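Local coordinates for histidinol-phosphatase (Listeria monocytogenes serotype 4b str. H7858, PDB 6NLR), which probably hydrolyses histidinol phosphate to histidinol and phosphate in histidine biosynthesis, using a trinuclear metal site of the PHP family, at residues I90-D95 / R105-E110; E205-I210 / K240-L245. All blocks are in the same frame, centred on the assembly; numbering follows the deposited sequence.

Interaction 1 of 2, residues I90-D95 / R105-E110; sequences IGFEVD and RDFLNE. With MN (manganese (II) ion), chain E; CO (cobalt (II) ion), chain F.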
loop_
_atom_site.group_PDB
_atom_site.type_symbol
_atom_site.label_atom_id
_atom_site.label_comp_id
_atom_site.label_asym_id
_atom_site.label_seq_id
_atom_site.Cartn_x
_atom_site.Cartn_y
_atom_site.Cartn_z
ATOM N N ILE A 90 -1.643 15.288 -2.236
ATOM C CA ILE A 90 -1.866 14.574 -3.514
ATOM C C ILE A 90 -0.586 13.832 -3.866
ATOM O O ILE A 90 0.479 14.423 -3.884
ATOM C CB ILE A 90 -2.282 15.554 -4.617
ATOM C CG1 ILE A 90 -3.486 16.399 -4.184
ATOM C CG2 ILE A 90 -2.543 14.787 -5.902
ATOM C CD1 ILE A 90 -3.828 17.524 -5.125
ATOM N N GLY A 91 -0.706 12.557 -4.173
ATOM C CA GLY A 91 0.427 11.768 -4.673
ATOM C C GLY A 91 -0.044 10.437 -5.184
ATOM O O GLY A 91 -1.189 10.340 -5.681
ATOM N N PHE A 92 0.828 9.446 -5.108
ATOM C CA PHE A 92 0.551 8.091 -5.621
ATOM C C PHE A 92 0.881 7.049 -4.572
ATOM O O PHE A 92 1.820 7.243 -3.757
ATOM C CB PHE A 92 1.403 7.830 -6.865
ATOM C CG PHE A 92 1.103 8.773 -7.995
ATOM C CD1 PHE A 92 -0.052 8.619 -8.755
ATOM C CD2 PHE A 92 1.952 9.833 -8.266
ATOM C CE1 PHE A 92 -0.350 9.503 -9.783
ATOM C CE2 PHE A 92 1.672 10.690 -9.321
ATOM C CZ PHE A 92 0.529 10.520 -10.074
ATOM N N GLU A 93 0.134 5.951 -4.631
ATOM C CA GLU A 93 0.592 4.632 -4.170
ATOM C C GLU A 93 1.392 4.065 -5.340
ATOM O O GLU A 93 0.784 3.662 -6.367
ATOM C CB GLU A 93 -0.548 3.717 -3.753
ATOM C CG GLU A 93 -0.020 2.463 -3.071
ATOM C CD GLU A 93 -1.077 1.479 -2.617
ATOM O OE1 GLU A 93 -2.267 1.760 -2.856
ATOM O OE2 GLU A 93 -0.698 0.442 -2.017
ATOM N N VAL A 94 2.713 4.104 -5.195
ATOM C CA VAL A 94 3.675 3.695 -6.239
ATOM C C VAL A 94 3.969 2.213 -6.043
ATOM O O VAL A 94 4.408 1.832 -4.960
ATOM C CB VAL A 94 4.936 4.566 -6.180
ATOM C CG1 VAL A 94 5.908 4.190 -7.277
ATOM C CG2 VAL A 94 4.577 6.050 -6.260
ATOM N N ASP A 95 3.740 1.407 -7.076
ATOM C CA ASP A 95 4.180 -0.007 -7.082
ATOM C C ASP A 95 5.708 -0.027 -7.094
ATOM O O ASP A 95 6.318 0.654 -7.961
ATOM C CB ASP A 95 3.612 -0.770 -8.277
ATOM C CG ASP A 95 2.226 -1.291 -7.986
ATOM O OD1 ASP A 95 2.123 -2.402 -7.395
ATOM O OD2 ASP A 95 1.285 -0.549 -8.277
ATOM N N ARG A 105 11.698 5.120 -11.384
ATOM C CA ARG A 105 12.570 6.307 -11.190
ATOM C C ARG A 105 12.174 7.373 -12.224
ATOM O O ARG A 105 12.027 8.545 -11.828
ATOM C CB ARG A 105 14.053 5.897 -11.260
ATOM C CG ARG A 105 15.045 7.028 -11.017
ATOM C CD ARG A 105 16.500 6.624 -11.220
ATOM N NE ARG A 105 16.795 5.409 -10.490
ATOM C CZ ARG A 105 17.043 4.214 -11.032
ATOM N NH1 ARG A 105 17.084 4.047 -12.347
ATOM N NH2 ARG A 105 17.263 3.179 -10.242
ATOM N N ASP A 106 12.014 6.994 -13.500
ATOM C CA ASP A 106 11.646 7.949 -14.581
ATOM C C ASP A 106 10.260 8.526 -14.290
ATOM O O ASP A 106 10.076 9.726 -14.460
ATOM C CB ASP A 106 11.692 7.290 -15.956
ATOM C CG ASP A 106 13.100 6.958 -16.430
ATOM O OD1 ASP A 106 14.076 7.372 -15.754
ATOM O OD2 ASP A 106 13.213 6.276 -17.477
ATOM N N PHE A 107 9.321 7.702 -13.828
ATOM C CA PHE A 107 7.940 8.145 -13.523
ATOM C C PHE A 107 8.001 9.169 -12.376
ATOM O O PHE A 107 7.395 10.256 -12.473
ATOM C CB PHE A 107 7.032 6.956 -13.192
ATOM C CG PHE A 107 5.681 7.385 -12.680
ATOM C CD1 PHE A 107 4.647 7.663 -13.555
ATOM C CD2 PHE A 107 5.464 7.574 -11.328
ATOM C CE1 PHE A 107 3.419 8.103 -13.086
ATOM C CE2 PHE A 107 4.227 7.988 -10.854
ATOM C CZ PHE A 107 3.219 8.268 -11.739
ATOM N N LEU A 108 8.716 8.830 -11.303
ATOM C CA LEU A 108 8.803 9.705 -10.107
ATOM C C LEU A 108 9.540 11.004 -10.458
ATOM O O LEU A 108 9.091 12.061 -9.988
ATOM C CB LEU A 108 9.498 8.931 -8.991
ATOM C CG LEU A 108 8.671 7.813 -8.369
ATOM C CD1 LEU A 108 9.532 6.969 -7.432
ATOM C CD2 LEU A 108 7.504 8.400 -7.611
ATOM N N ASN A 109 10.618 10.942 -11.243
ATOM C CA ASN A 109 11.333 12.173 -11.674
ATOM C C ASN A 109 10.383 13.044 -12.507
ATOM O O ASN A 109 10.459 14.269 -12.366
ATOM C CB ASN A 109 12.644 11.886 -12.415
ATOM C CG ASN A 109 13.743 11.362 -11.502
ATOM O OD1 ASN A 109 14.704 10.781 -11.988
ATOM N ND2 ASN A 109 13.645 11.566 -10.198
ATOM N N GLU A 110 9.508 12.467 -13.333
ATOM C CA GLU A 110 8.602 13.296 -14.179
ATOM C C GLU A 110 7.453 13.877 -13.336
ATOM O O GLU A 110 7.210 15.068 -13.445
ATOM C CB GLU A 110 8.062 12.512 -15.375
ATOM C CG GLU A 110 7.116 13.340 -16.223
ATOM C CD GLU A 110 6.824 12.813 -17.621
ATOM O OE1 GLU A 110 7.170 11.642 -17.898
ATOM O OE2 GLU A 110 6.245 13.577 -18.433
HETATM MN MN MN E . -1.699 -1.371 -1.822
HETATM CO CO CO F . -3.885 1.440 -1.455
HETATM O O HOH W 1 -2.730 -3.384 -1.295
HETATM O O HOH W 2 -2.871 -0.420 -0.841
#
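The ring of Phe107 points its edge at one face of the Phe92 ring in a T-shaped stack. The planes stand at 69° and the centroids of the Phe92 and Phe107 rings are 5.2 Å apart. Phe107 CZ sits over the rim of that face rather than its middle, 3.8 Å from Phe92 CE2. The pair joins strand 87-95 to helix 101-111, the first two elements of a beta-alpha-beta unit that strand 117-127 completes. This is the building block of the TIM-barrel-like PHP domain. Phe107 has CG anti to its own N (chi1 172°), which carries the ring from the helix towards the sheet. Leu68 of helix 68-81 touches both side chains.

Next to the rings, Val94 CG2 meets Leu108 CD2 at 4.0 Å. The contact between the two segments is apolar, and all four touching residues are buried. Glu93, between Phe92 and Val94, turns to the other side of the strand. Its chain is extended and its carboxylate bridges a cobalt and one of the two manganese ions. His6, His8 and Asp258 also bind the cobalt; His123 and His181 also bind this manganese. Ser121 OG hydrogen-bonds to Glu93 OE2, a second-shell grip on the bridging group. Glu93 OE1 lies 2.2 Å from the cobalt, and Glu93 OE2 lies 2.1 Å from this manganese.

Interaction 2 of 2, residues E205-I210 / K240-L245; sequences EKFRVI and KKIVTL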
loop_
_atom_site.group_PDB
_atom_site.type_symbol
_atom_site.label_atom_id
_atom_site.label_comp_id
_atom_site.label_asym_id
_atom_site.label_seq_id
_atom_site.Cartn_x
_atom_site.Cartn_y
_atom_site.Cartn_z
ATOM N N GLU A 205 13.083 -12.501 12.085
ATOM C CA GLU A 205 14.409 -11.943 11.843
ATOM C C GLU A 205 14.376 -11.027 10.608
ATOM O O GLU A 205 14.969 -9.928 10.652
ATOM C CB GLU A 205 15.435 -13.066 11.661
ATOM C CG GLU A 205 16.854 -12.581 11.390
ATOM C CD GLU A 205 17.449 -11.599 12.406
ATOM O OE1 GLU A 205 17.016 -11.607 13.583
ATOM O OE2 GLU A 205 18.355 -10.820 12.026
ATOM N N LYS A 206 13.661 -11.443 9.564
ATOM C CA LYS A 206 13.493 -10.641 8.332
ATOM C C LYS A 206 12.777 -9.328 8.676
ATOM O O LYS A 206 13.183 -8.275 8.135
ATOM C CB LYS A 206 12.763 -11.446 7.258
ATOM C CG LYS A 206 13.638 -11.886 6.090
ATOM C CD LYS A 206 13.833 -10.817 5.014
ATOM C CE LYS A 206 14.391 -11.361 3.706
ATOM N NZ LYS A 206 13.707 -12.623 3.291
ATOM N N PHE A 207 11.738 -9.357 9.516
ATOM C CA PHE A 207 11.054 -8.120 9.965
ATOM C C PHE A 207 12.054 -7.220 10.724
ATOM O O PHE A 207 12.040 -6.004 10.509
ATOM C CB PHE A 207 9.810 -8.431 10.788
ATOM C CG PHE A 207 8.547 -8.598 9.982
ATOM C CD1 PHE A 207 8.023 -7.549 9.236
ATOM C CD2 PHE A 207 7.835 -9.787 10.032
ATOM C CE1 PHE A 207 6.825 -7.681 8.545
ATOM C CE2 PHE A 207 6.642 -9.926 9.338
ATOM C CZ PHE A 207 6.135 -8.873 8.594
ATOM N N ARG A 208 12.915 -7.787 11.560
ATOM C CA ARG A 208 13.871 -6.981 12.373
ATOM C C ARG A 208 14.844 -6.274 11.426
ATOM O O ARG A 208 15.102 -5.076 11.640
ATOM C CB ARG A 208 14.617 -7.841 13.397
ATOM C CG ARG A 208 13.759 -8.159 14.617
ATOM C CD ARG A 208 14.518 -8.676 15.826
ATOM N NE ARG A 208 15.120 -9.961 15.497
ATOM C CZ ARG A 208 14.552 -11.157 15.686
ATOM N NH1 ARG A 208 13.348 -11.276 16.221
ATOM N NH2 ARG A 208 15.202 -12.251 15.323
ATOM N N VAL A 209 15.325 -6.989 10.407
ATOM C CA VAL A 209 16.273 -6.431 9.399
ATOM C C VAL A 209 15.558 -5.284 8.673
ATOM O O VAL A 209 16.156 -4.192 8.552
ATOM C CB VAL A 209 16.780 -7.526 8.436
ATOM C CG1 VAL A 209 17.450 -6.945 7.193
ATOM C CG2 VAL A 209 17.738 -8.470 9.154
ATOM N N ILE A 210 14.316 -5.515 8.227
ATOM C CA ILE A 210 13.502 -4.490 7.503
ATOM C C ILE A 210 13.315 -3.267 8.397
ATOM O O ILE A 210 13.531 -2.139 7.884
ATOM C CB ILE A 210 12.158 -5.076 7.029
ATOM C CG1 ILE A 210 12.353 -5.966 5.799
ATOM C CG2 ILE A 210 11.126 -3.992 6.786
ATOM C CD1 ILE A 210 11.151 -6.832 5.509
ATOM N N LYS A 240 0.386 -6.163 15.666
ATOM C CA LYS A 240 0.836 -5.568 16.946
ATOM C C LYS A 240 2.315 -5.892 17.221
ATOM O O LYS A 240 3.036 -4.970 17.598
ATOM C CB LYS A 240 -0.067 -6.050 18.073
ATOM C CG LYS A 240 0.225 -5.492 19.455
ATOM C CD LYS A 240 0.277 -4.011 19.534
ATOM C CE LYS A 240 0.461 -3.545 20.963
ATOM N NZ LYS A 240 -0.633 -4.015 21.842
ATOM N N LYS A 241 2.753 -7.135 17.094
ATOM C CA LYS A 241 4.163 -7.512 17.416
ATOM C C LYS A 241 5.125 -6.635 16.593
ATOM O O LYS A 241 6.105 -6.112 17.165
ATOM C CB LYS A 241 4.432 -8.996 17.143
ATOM C CG LYS A 241 5.683 -9.531 17.824
ATOM C CD LYS A 241 6.050 -10.954 17.439
ATOM C CE LYS A 241 7.220 -11.474 18.251
ATOM N NZ LYS A 241 7.310 -12.954 18.235
ATOM N N ILE A 242 4.828 -6.411 15.316
ATOM C CA ILE A 242 5.691 -5.594 14.420
ATOM C C ILE A 242 5.566 -4.125 14.822
ATOM O O ILE A 242 6.611 -3.451 14.900
ATOM C CB ILE A 242 5.345 -5.826 12.948
ATOM C CG1 ILE A 242 5.405 -7.308 12.552
ATOM C CG2 ILE A 242 6.179 -4.920 12.045
ATOM C CD1 ILE A 242 6.620 -8.051 12.993
ATOM N N VAL A 243 4.349 -3.657 15.124
ATOM C CA VAL A 243 4.097 -2.254 15.531
ATOM C C VAL A 243 4.967 -1.930 16.753
ATOM O O VAL A 243 5.590 -0.863 16.769
ATOM C CB VAL A 243 2.601 -1.991 15.793
ATOM C CG1 VAL A 243 2.387 -0.653 16.497
ATOM C CG2 VAL A 243 1.806 -2.046 14.485
ATOM N N THR A 244 5.023 -2.829 17.730
ATOM C CA THR A 244 5.794 -2.658 18.984
ATOM C C THR A 244 7.293 -2.544 18.669
ATOM O O THR A 244 7.908 -1.620 19.179
ATOM C CB THR A 244 5.476 -3.803 19.959
ATOM O OG1 THR A 244 4.071 -3.688 20.191
ATOM C CG2 THR A 244 6.229 -3.739 21.268
ATOM N N LEU A 245 7.860 -3.450 17.879
ATOM C CA LEU A 245 9.283 -3.359 17.449
ATOM C C LEU A 245 9.513 -2.015 16.743
ATOM O O LEU A 245 10.480 -1.326 17.101
ATOM C CB LEU A 245 9.656 -4.527 16.541
ATOM C CG LEU A 245 9.633 -5.903 17.208
ATOM C CD1 LEU A 245 9.805 -7.014 16.185
ATOM C CD2 LEU A 245 10.667 -6.006 18.322
#
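Ile242 of helix 240-248 reaches Phe207 of helix 201-217 with the end of its longer branch. From CB the side chain divides. CG2 lies anti to the backbone N, while CG1 is beside that N and anti to the carbonyl carbon (chi1 -55°). CG1 leads on to CD1, and a second bend (chi2 -47°) sets this methyl over one face of the Phe207 ring. Ile242 CD1 is 3.6 Å from Phe207 CG. Ile242 CD1 is equally near Phe207 CD2, at 3.6 Å. Phe207 CB is a little farther from Ile242 CD1, at 3.9 Å. The methyl therefore sits over the part of the ring nearest Phe207 CB, offset from the centre. Ile242 CD1 is 3.8 Å from the centroid of the Phe207 ring and 22° off the ring normal, which makes this a CH-pi contact. The two side chains cross at about a right angle. Leu160 of helix 152-168 also touches Phe207, and Met204 of helix 201-217 also touches Ile242.

Leu245, one turn after Ile242, makes a looser contact with Arg208, the residue next to Phe207. Leu245 CD1 approaches Arg208 CG at 4.4 Å, so the aliphatic part of the arginine does the touching. The charged end turns back along its own helix. Arg208 NH2 makes a salt bridge to Glu205 OE1 at 2.6 Å, with the acceptor tilted a little out of the guanidinium plane. Arg208 NE adds a weak bond to the same oxygen. Glu201 is a second acidic partner of Arg208 NH2. Two acidic partners thus grip Arg208 NH2, and the residue stays partly exposed.

The arrangement is apolar helix-to-helix packing. It joins the helices that precede the parallel strands 220-224 and 253-256, as adjacent outer helices do in the TIM-barrel-like PHP fold.

Interaction 1 comes first along the chain and closes before interaction 2 opens. Their centres are 27 Å apart, and their nearest atoms are about 15 Å apart, so they do not touch. Interaction 1 lies on the mixed sheet, where helix 101-111 packs on strand 87-95. Interaction 2 joins two helices, 201-217 and 240-248, beside the three-stranded parallel sheet of strands 178-179, 220-224 and 253-256. The two contacts thus belong to different parts of one barrel-like fold. The metal site draws on both parts of the chain: Glu93 comes from interaction 1, whereas His260 and Asp258 follow interaction 2 and strand 253-256.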